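Local coordinates for protein N-acetyl-beta-D glucosaminidase (Rhizomucor miehei CAU432, PDB 4ZM6) that probably hydrolyses terminal N-acetylglucosamine residues from glycosides as a family 3 glycosidase and, through a GCN5-related region that binds acetyl coenzyme A, acetylates glucosamine, at residues R385-Q388 with T389-I392; V802-E805 with E806-R809; L839-Y842 with S843-G846. All blocks are in the same frame, centred on the assembly; numbering follows the deposited sequence.

Contact 1: R385-Q388 with T389-I392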
loop_
_atom_site.group_PDB
_atom_site.type_symbol
_atom_site.label_atom_id
_atom_site.label_comp_id
_atom_site.label_asym_id
_atom_site.label_seq_id
_atom_site.Cartn_x
_atom_site.Cartn_y
_atom_site.Cartn_z
ATOM N N ARG A 385 0.977 -17.400 -43.240
ATOM C CA ARG A 385 -0.081 -17.582 -44.223
ATOM C C ARG A 385 0.495 -18.442 -45.329
ATOM O O ARG A 385 0.709 -17.961 -46.447
ATOM C CB ARG A 385 -0.557 -16.237 -44.782
ATOM C CG ARG A 385 -1.018 -15.228 -43.736
ATOM C CD ARG A 385 -0.963 -13.816 -44.296
ATOM N NE ARG A 385 -1.057 -12.787 -43.265
ATOM C CZ ARG A 385 -2.164 -12.491 -42.586
ATOM N NH1 ARG A 385 -3.296 -13.163 -42.799
ATOM N NH2 ARG A 385 -2.138 -11.517 -41.676
ATOM N N PRO A 386 0.770 -19.720 -45.015
ATOM C CA PRO A 386 1.376 -20.606 -46.007
ATOM C C PRO A 386 0.434 -20.924 -47.163
ATOM O O PRO A 386 -0.787 -20.822 -47.028
ATOM C CB PRO A 386 1.677 -21.876 -45.202
ATOM C CG PRO A 386 0.658 -21.876 -44.117
ATOM C CD PRO A 386 0.466 -20.428 -43.758
ATOM N N ALA A 387 1.018 -21.288 -48.294
ATOM C CA ALA A 387 0.255 -21.806 -49.420
ATOM C C ALA A 387 0.020 -23.295 -49.186
ATOM O O ALA A 387 0.876 -23.988 -48.629
ATOM C CB ALA A 387 1.003 -21.575 -50.723
ATOM N N GLN A 388 -1.139 -23.780 -49.623
ATOM C CA GLN A 388 -1.537 -25.177 -49.430
ATOM C C GLN A 388 -0.411 -26.171 -49.710
ATOM O O GLN A 388 -0.248 -27.158 -48.992
ATOM C CB GLN A 388 -2.726 -25.500 -50.328
ATOM C CG GLN A 388 -3.537 -26.693 -49.865
ATOM C CD GLN A 388 -4.913 -26.721 -50.499
ATOM O OE1 GLN A 388 -5.059 -26.475 -51.702
ATOM N NE2 GLN A 388 -5.933 -27.028 -49.696
ATOM N N THR A 389 0.362 -25.892 -50.755
ATOM C CA THR A 389 1.438 -26.773 -51.208
ATOM C C THR A 389 2.777 -26.576 -50.485
ATOM O O THR A 389 3.736 -27.295 -50.774
ATOM C CB THR A 389 1.671 -26.582 -52.718
ATOM O OG1 THR A 389 1.914 -25.194 -52.992
ATOM C CG2 THR A 389 0.450 -27.044 -53.500
ATOM N N ASP A 390 2.856 -25.603 -49.575
ATOM C CA ASP A 390 4.045 -25.425 -48.745
ATOM C C ASP A 390 4.208 -26.599 -47.783
ATOM O O ASP A 390 3.227 -27.167 -47.306
ATOM C CB ASP A 390 3.974 -24.129 -47.931
ATOM C CG ASP A 390 4.356 -22.902 -48.731
ATOM O OD1 ASP A 390 5.383 -22.943 -49.441
ATOM O OD2 ASP A 390 3.646 -21.879 -48.622
ATOM N N LYS A 391 5.456 -26.949 -47.501
ATOM C CA LYS A 391 5.767 -28.023 -46.571
ATOM C C LYS A 391 6.071 -27.410 -45.204
ATOM O O LYS A 391 6.982 -26.587 -45.079
ATOM C CB LYS A 391 6.969 -28.824 -47.081
ATOM C CG LYS A 391 7.262 -30.112 -46.317
ATOM C CD LYS A 391 6.334 -31.257 -46.714
ATOM C CE LYS A 391 7.056 -32.604 -46.696
ATOM N NZ LYS A 391 7.931 -32.810 -47.894
ATOM N N ILE A 392 5.292 -27.801 -44.196
ATOM C CA ILE A 392 5.530 -27.385 -42.820
ATOM C C ILE A 392 6.142 -28.533 -42.017
ATOM O O ILE A 392 5.577 -29.628 -41.961
ATOM C CB ILE A 392 4.226 -26.930 -42.123
ATOM C CG1 ILE A 392 3.665 -25.674 -42.805
ATOM C CG2 ILE A 392 4.475 -26.663 -40.635
ATOM C CD1 ILE A 392 2.424 -25.096 -42.150
#
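The carboxylate of D390 is the flat group on which this turn closes, and A387 and P386 meet it through its OD2 branch. The CB atoms of these two residues lie on opposite sides of the carboxylate plane: A387 CB is 3.4 Å from OD2 and P386 CB 3.9 Å. Between them the backbone N of A387 donates to D390 OD2 over 2.7 Å, approaching on the anti side of the carboxylate and 22° out of its plane. With CG beside the backbone N of D390 (chi1 -81°), the carboxylate folds back along the turn and finds this amide. The backbone returns the bond: D390 N donates to A387 O at 2.7 Å. A387 and D390 are thus tied twice, once through the main chain and once through the side chain, with Q388 and T389 at the exposed apex. D390 OD1 faces the like charge of D446 OD2, which could raise the proton affinity of either acid, although D446 also accepts the amide of K391. Toward the protein the chemistry turns apolar, where P386 CG meets the tip of I392, CD1, at 4.2 Å, and both residues rest on W447. This is a type I beta turn, A387 to D390, closed by an aspartate at its last position and leading into strand 392-397 of a mixed beta sheet.

Contact 2: V802-E805 with E806-R809. With SO4 (sulfate ion), chain D.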
loop_
_atom_site.group_PDB
_atom_site.type_symbol
_atom_site.label_atom_id
_atom_site.label_comp_id
_atom_site.label_asym_id
_atom_site.label_seq_id
_atom_site.Cartn_x
_atom_site.Cartn_y
_atom_site.Cartn_z
ATOM N N VAL A 802 -47.054 2.193 3.220
ATOM C CA VAL A 802 -48.123 2.206 4.206
ATOM C C VAL A 802 -47.811 1.135 5.240
ATOM O O VAL A 802 -47.133 0.164 4.930
ATOM C CB VAL A 802 -49.465 1.885 3.533
ATOM C CG1 VAL A 802 -50.620 2.052 4.514
ATOM C CG2 VAL A 802 -49.649 2.758 2.297
ATOM N N ALA A 803 -48.295 1.315 6.464
ATOM C CA ALA A 803 -48.108 0.318 7.522
ATOM C C ALA A 803 -48.853 -0.951 7.158
ATOM O O ALA A 803 -49.850 -0.893 6.440
ATOM C CB ALA A 803 -48.612 0.848 8.856
ATOM N N GLN A 804 -48.366 -2.092 7.645
ATOM C CA GLN A 804 -49.038 -3.379 7.387
ATOM C C GLN A 804 -50.489 -3.373 7.874
ATOM O O GLN A 804 -51.412 -3.684 7.115
ATOM C CB GLN A 804 -48.289 -4.612 7.956
ATOM C CG GLN A 804 -47.246 -4.413 9.052
ATOM C CD GLN A 804 -45.821 -4.532 8.526
ATOM O OE1 GLN A 804 -45.478 -3.962 7.487
ATOM N NE2 GLN A 804 -44.986 -5.286 9.239
ATOM N N GLU A 805 -50.667 -3.000 9.138
ATOM C CA GLU A 805 -51.985 -2.877 9.760
ATOM C C GLU A 805 -53.011 -2.109 8.904
ATOM O O GLU A 805 -54.186 -2.482 8.852
ATOM C CB GLU A 805 -51.830 -2.168 11.107
ATOM C CG GLU A 805 -53.088 -2.125 11.965
ATOM C CD GLU A 805 -53.379 -3.439 12.668
ATOM O OE1 GLU A 805 -52.563 -4.383 12.566
ATOM O OE2 GLU A 805 -54.433 -3.519 13.333
ATOM N N GLU A 806 -52.553 -1.051 8.233
ATOM C CA GLU A 806 -53.434 -0.064 7.604
ATOM C C GLU A 806 -53.638 -0.276 6.103
ATOM O O GLU A 806 -54.161 0.608 5.408
ATOM C CB GLU A 806 -52.870 1.341 7.841
ATOM C CG GLU A 806 -52.459 1.619 9.281
ATOM C CD GLU A 806 -53.621 1.593 10.259
ATOM O OE1 GLU A 806 -54.774 1.830 9.833
ATOM O OE2 GLU A 806 -53.377 1.344 11.462
ATOM N N ARG A 807 -53.241 -1.440 5.598
ATOM C CA ARG A 807 -53.323 -1.703 4.165
ATOM C C ARG A 807 -54.779 -1.885 3.734
ATOM O O ARG A 807 -55.624 -2.315 4.525
ATOM C CB ARG A 807 -52.477 -2.930 3.797
ATOM C CG ARG A 807 -50.982 -2.715 3.987
ATOM C CD ARG A 807 -50.155 -3.972 3.741
ATOM N NE ARG A 807 -50.170 -4.901 4.877
ATOM C CZ ARG A 807 -49.348 -5.945 5.030
ATOM N NH1 ARG A 807 -48.414 -6.227 4.123
ATOM N NH2 ARG A 807 -49.456 -6.718 6.107
ATOM N N GLY A 808 -55.064 -1.526 2.484
ATOM C CA GLY A 808 -56.389 -1.722 1.898
ATOM C C GLY A 808 -57.420 -0.664 2.250
ATOM O O GLY A 808 -58.619 -0.898 2.092
ATOM N N ARG A 809 -56.954 0.494 2.725
ATOM C CA ARG A 809 -57.821 1.642 2.999
ATOM C C ARG A 809 -57.667 2.721 1.929
ATOM O O ARG A 809 -58.294 3.776 2.015
ATOM C CB ARG A 809 -57.500 2.237 4.369
ATOM C CG ARG A 809 -57.601 1.246 5.515
ATOM C CD ARG A 809 -57.046 1.824 6.806
ATOM N NE ARG A 809 -57.827 2.972 7.260
ATOM C CZ ARG A 809 -57.400 3.886 8.128
ATOM N NH1 ARG A 809 -56.182 3.804 8.652
ATOM N NH2 ARG A 809 -58.198 4.893 8.465
HETATM S S SO4 D . -53.123 0.525 0.304
HETATM O O1 SO4 D . -53.586 1.196 1.544
HETATM O O2 SO4 D . -53.825 -0.766 0.172
HETATM O O3 SO4 D . -51.664 0.271 0.372
HETATM O O4 SO4 D . -53.447 1.370 -0.871
#
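The type I beta turn from Q804 to R807 opens the connection between strand 794-802 and helix 811-825, where GCN5-related acetyltransferases carry their pyrophosphate-binding loop. A bond from R807 N to Q804 O closes the turn; one residue earlier E806 N donates to A803 O (3.2 Å). The side chain of R807 reinforces the closing bond: a bend at chi3 (-79°) turns NE back to Q804 O, 2.8 Å away and on a lone pair in the carbonyl plane, so this one oxygen takes two donors from the same residue. Q804 CB lies over a face of the guanidinium. A803 CB touches E806 CG at 3.9 Å, while V802 CG1 reaches E806 CB, the two side chains crossing at about a right angle. E806 OE1 forms a salt bridge with R809 NH1 (2.7 Å), and R809 has a second acidic partner in E709. Past the turn, G808 N donates to sulfate O2 at 2.7 Å, with V802 CG2 beside the same ion. The sulfate probably comes from the crystallisation liquor. G808 and R809 match G624 and K625 of the acetyl-CoA site in sequence, and an anion on the G808 amide is consistent with the phosphate-binding loop of the GNAT fold.

Contact 3: L839-Y842 with S843-G846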
loop_
_atom_site.group_PDB
_atom_site.type_symbol
_atom_site.label_atom_id
_atom_site.label_comp_id
_atom_site.label_asym_id
_atom_site.label_seq_id
_atom_site.Cartn_x
_atom_site.Cartn_y
_atom_site.Cartn_z
ATOM N N LEU A 839 -46.591 -0.593 -12.103
ATOM C CA LEU A 839 -46.893 0.426 -13.110
ATOM C C LEU A 839 -48.372 0.784 -13.184
ATOM O O LEU A 839 -48.710 1.918 -13.518
ATOM C CB LEU A 839 -46.395 -0.014 -14.494
ATOM C CG LEU A 839 -44.976 0.404 -14.909
ATOM C CD1 LEU A 839 -44.001 0.434 -13.738
ATOM C CD2 LEU A 839 -44.463 -0.513 -16.014
ATOM N N ASP A 840 -49.246 -0.174 -12.882
ATOM C CA ASP A 840 -50.689 0.086 -12.874
ATOM C C ASP A 840 -51.113 0.955 -11.689
ATOM O O ASP A 840 -52.098 1.687 -11.775
ATOM C CB ASP A 840 -51.478 -1.231 -12.886
ATOM C CG ASP A 840 -51.427 -1.929 -14.239
ATOM O OD1 ASP A 840 -51.325 -1.227 -15.269
ATOM O OD2 ASP A 840 -51.491 -3.178 -14.273
ATOM N N PHE A 841 -50.362 0.868 -10.594
ATOM C CA PHE A 841 -50.584 1.709 -9.421
ATOM C C PHE A 841 -50.340 3.182 -9.742
ATOM O O PHE A 841 -51.181 4.034 -9.458
ATOM C CB PHE A 841 -49.649 1.265 -8.301
ATOM C CG PHE A 841 -49.805 2.040 -7.031
ATOM C CD1 PHE A 841 -49.110 3.225 -6.837
ATOM C CD2 PHE A 841 -50.624 1.572 -6.019
ATOM C CE1 PHE A 841 -49.239 3.936 -5.660
ATOM C CE2 PHE A 841 -50.755 2.274 -4.836
ATOM C CZ PHE A 841 -50.063 3.460 -4.657
ATOM N N TYR A 842 -49.180 3.473 -10.325
ATOM C CA TYR A 842 -48.802 4.845 -10.655
ATOM C C TYR A 842 -49.445 5.340 -11.955
ATOM O O TYR A 842 -49.392 6.535 -12.257
ATOM C CB TYR A 842 -47.276 4.980 -10.733
ATOM C CG TYR A 842 -46.572 4.809 -9.403
ATOM C CD1 TYR A 842 -46.556 5.835 -8.468
ATOM C CD2 TYR A 842 -45.913 3.622 -9.083
ATOM C CE1 TYR A 842 -45.911 5.686 -7.250
ATOM C CE2 TYR A 842 -45.264 3.465 -7.867
ATOM C CZ TYR A 842 -45.268 4.500 -6.956
ATOM O OH TYR A 842 -44.627 4.356 -5.751
ATOM N N SER A 843 -50.038 4.428 -12.725
ATOM C CA SER A 843 -50.858 4.805 -13.886
ATOM C C SER A 843 -52.124 5.539 -13.450
ATOM O O SER A 843 -52.621 6.399 -14.172
ATOM C CB SER A 843 -51.248 3.572 -14.708
ATOM O OG SER A 843 -50.136 3.044 -15.410
ATOM N N ARG A 844 -52.625 5.199 -12.260
ATOM C CA ARG A 844 -53.840 5.805 -11.703
ATOM C C ARG A 844 -53.672 7.266 -11.255
ATOM O O ARG A 844 -54.644 7.892 -10.825
ATOM C CB ARG A 844 -54.338 4.975 -10.516
ATOM C CG ARG A 844 -54.755 3.555 -10.871
ATOM C CD ARG A 844 -54.693 2.642 -9.656
ATOM N NE ARG A 844 -55.574 3.100 -8.582
ATOM C CZ ARG A 844 -55.594 2.603 -7.345
ATOM N NH1 ARG A 844 -54.776 1.615 -6.987
ATOM N NH2 ARG A 844 -56.439 3.103 -6.452
ATOM N N VAL A 845 -52.451 7.796 -11.330
ATOM C CA VAL A 845 -52.190 9.201 -11.022
ATOM C C VAL A 845 -51.299 9.860 -12.086
ATOM O O VAL A 845 -50.544 10.786 -11.789
ATOM C CB VAL A 845 -51.578 9.357 -9.608
ATOM C CG1 VAL A 845 -52.587 8.955 -8.543
ATOM C CG2 VAL A 845 -50.309 8.529 -9.461
ATOM N N GLY A 846 -51.388 9.372 -13.323
ATOM C CA GLY A 846 -50.779 10.041 -14.478
ATOM C C GLY A 846 -49.322 9.749 -14.802
ATOM O O GLY A 846 -48.738 10.435 -15.645
#
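L839 O receives both donors of S843: the hydroxyl OG at 2.6 Å and, more weakly, the backbone N at 2.9 Å. The serine can do this because OG stands beside its own backbone N (chi1 -72°), so side chain and main chain point back to the same carbonyl one helical turn earlier; OG comes in above the carbonyl plane, 35° out of it. Beyond S843 the spacing shortens to three residues, with weak bonds from R844 N to F841 O and from V845 N to Y842 O, both 3.4 Å. The methylenes of R844 run along the backbone, CG 3.4 Å from D840 O, before a bend at chi3 (60°) carries the guanidinium toward F841. There NH1 lies obliquely to the phenyl ring, 4.3 Å from CD2, and no stack is formed. V845 CG2 lies against Y842 O at 3.6 Å, beside the closing bonds. The two aromatic neighbours meet unequally: F841 CD1 sits over the centre of the Y842 ring, 3.7 Å above its plane, whereas Y842 CG comes to the edge of the F841 ring. F841, R844 and V845 pack on helix 811-825, while L839 and Y842 face strand 686-692, which runs antiparallel to both 830-836 and 847-857. With its positive phi, G846 is the C-prime residue: its N bonds weakly to S843 O, and Y847 N pairs with Y842 O. The short helix therefore ends in a Schellman motif and passes directly into strand 847-857 of the GNAT sheet.

In the fold
All three contacts are local turns, in two separate parts of the chain. Contact 1 lies in a surface loop leading into a mixed beta sheet, on the far side of the chain's centre from contact 2, their centres about 79 Å apart. Contacts 2 and 3 share the 711-858 acetyltransferase range, with centres about 19 Å apart and no touch; helix 811-825 links them, starting just after the first and packed on by the second. Contacts 1 and 2 are surface turns, one reinforced by a carboxylate, the other by a guanidinium NE and bordered by an anion. Contact 3, partly buried, relies on helix-ending main-chain bonds, a serine hydroxyl and aromatics packed on helix and strands.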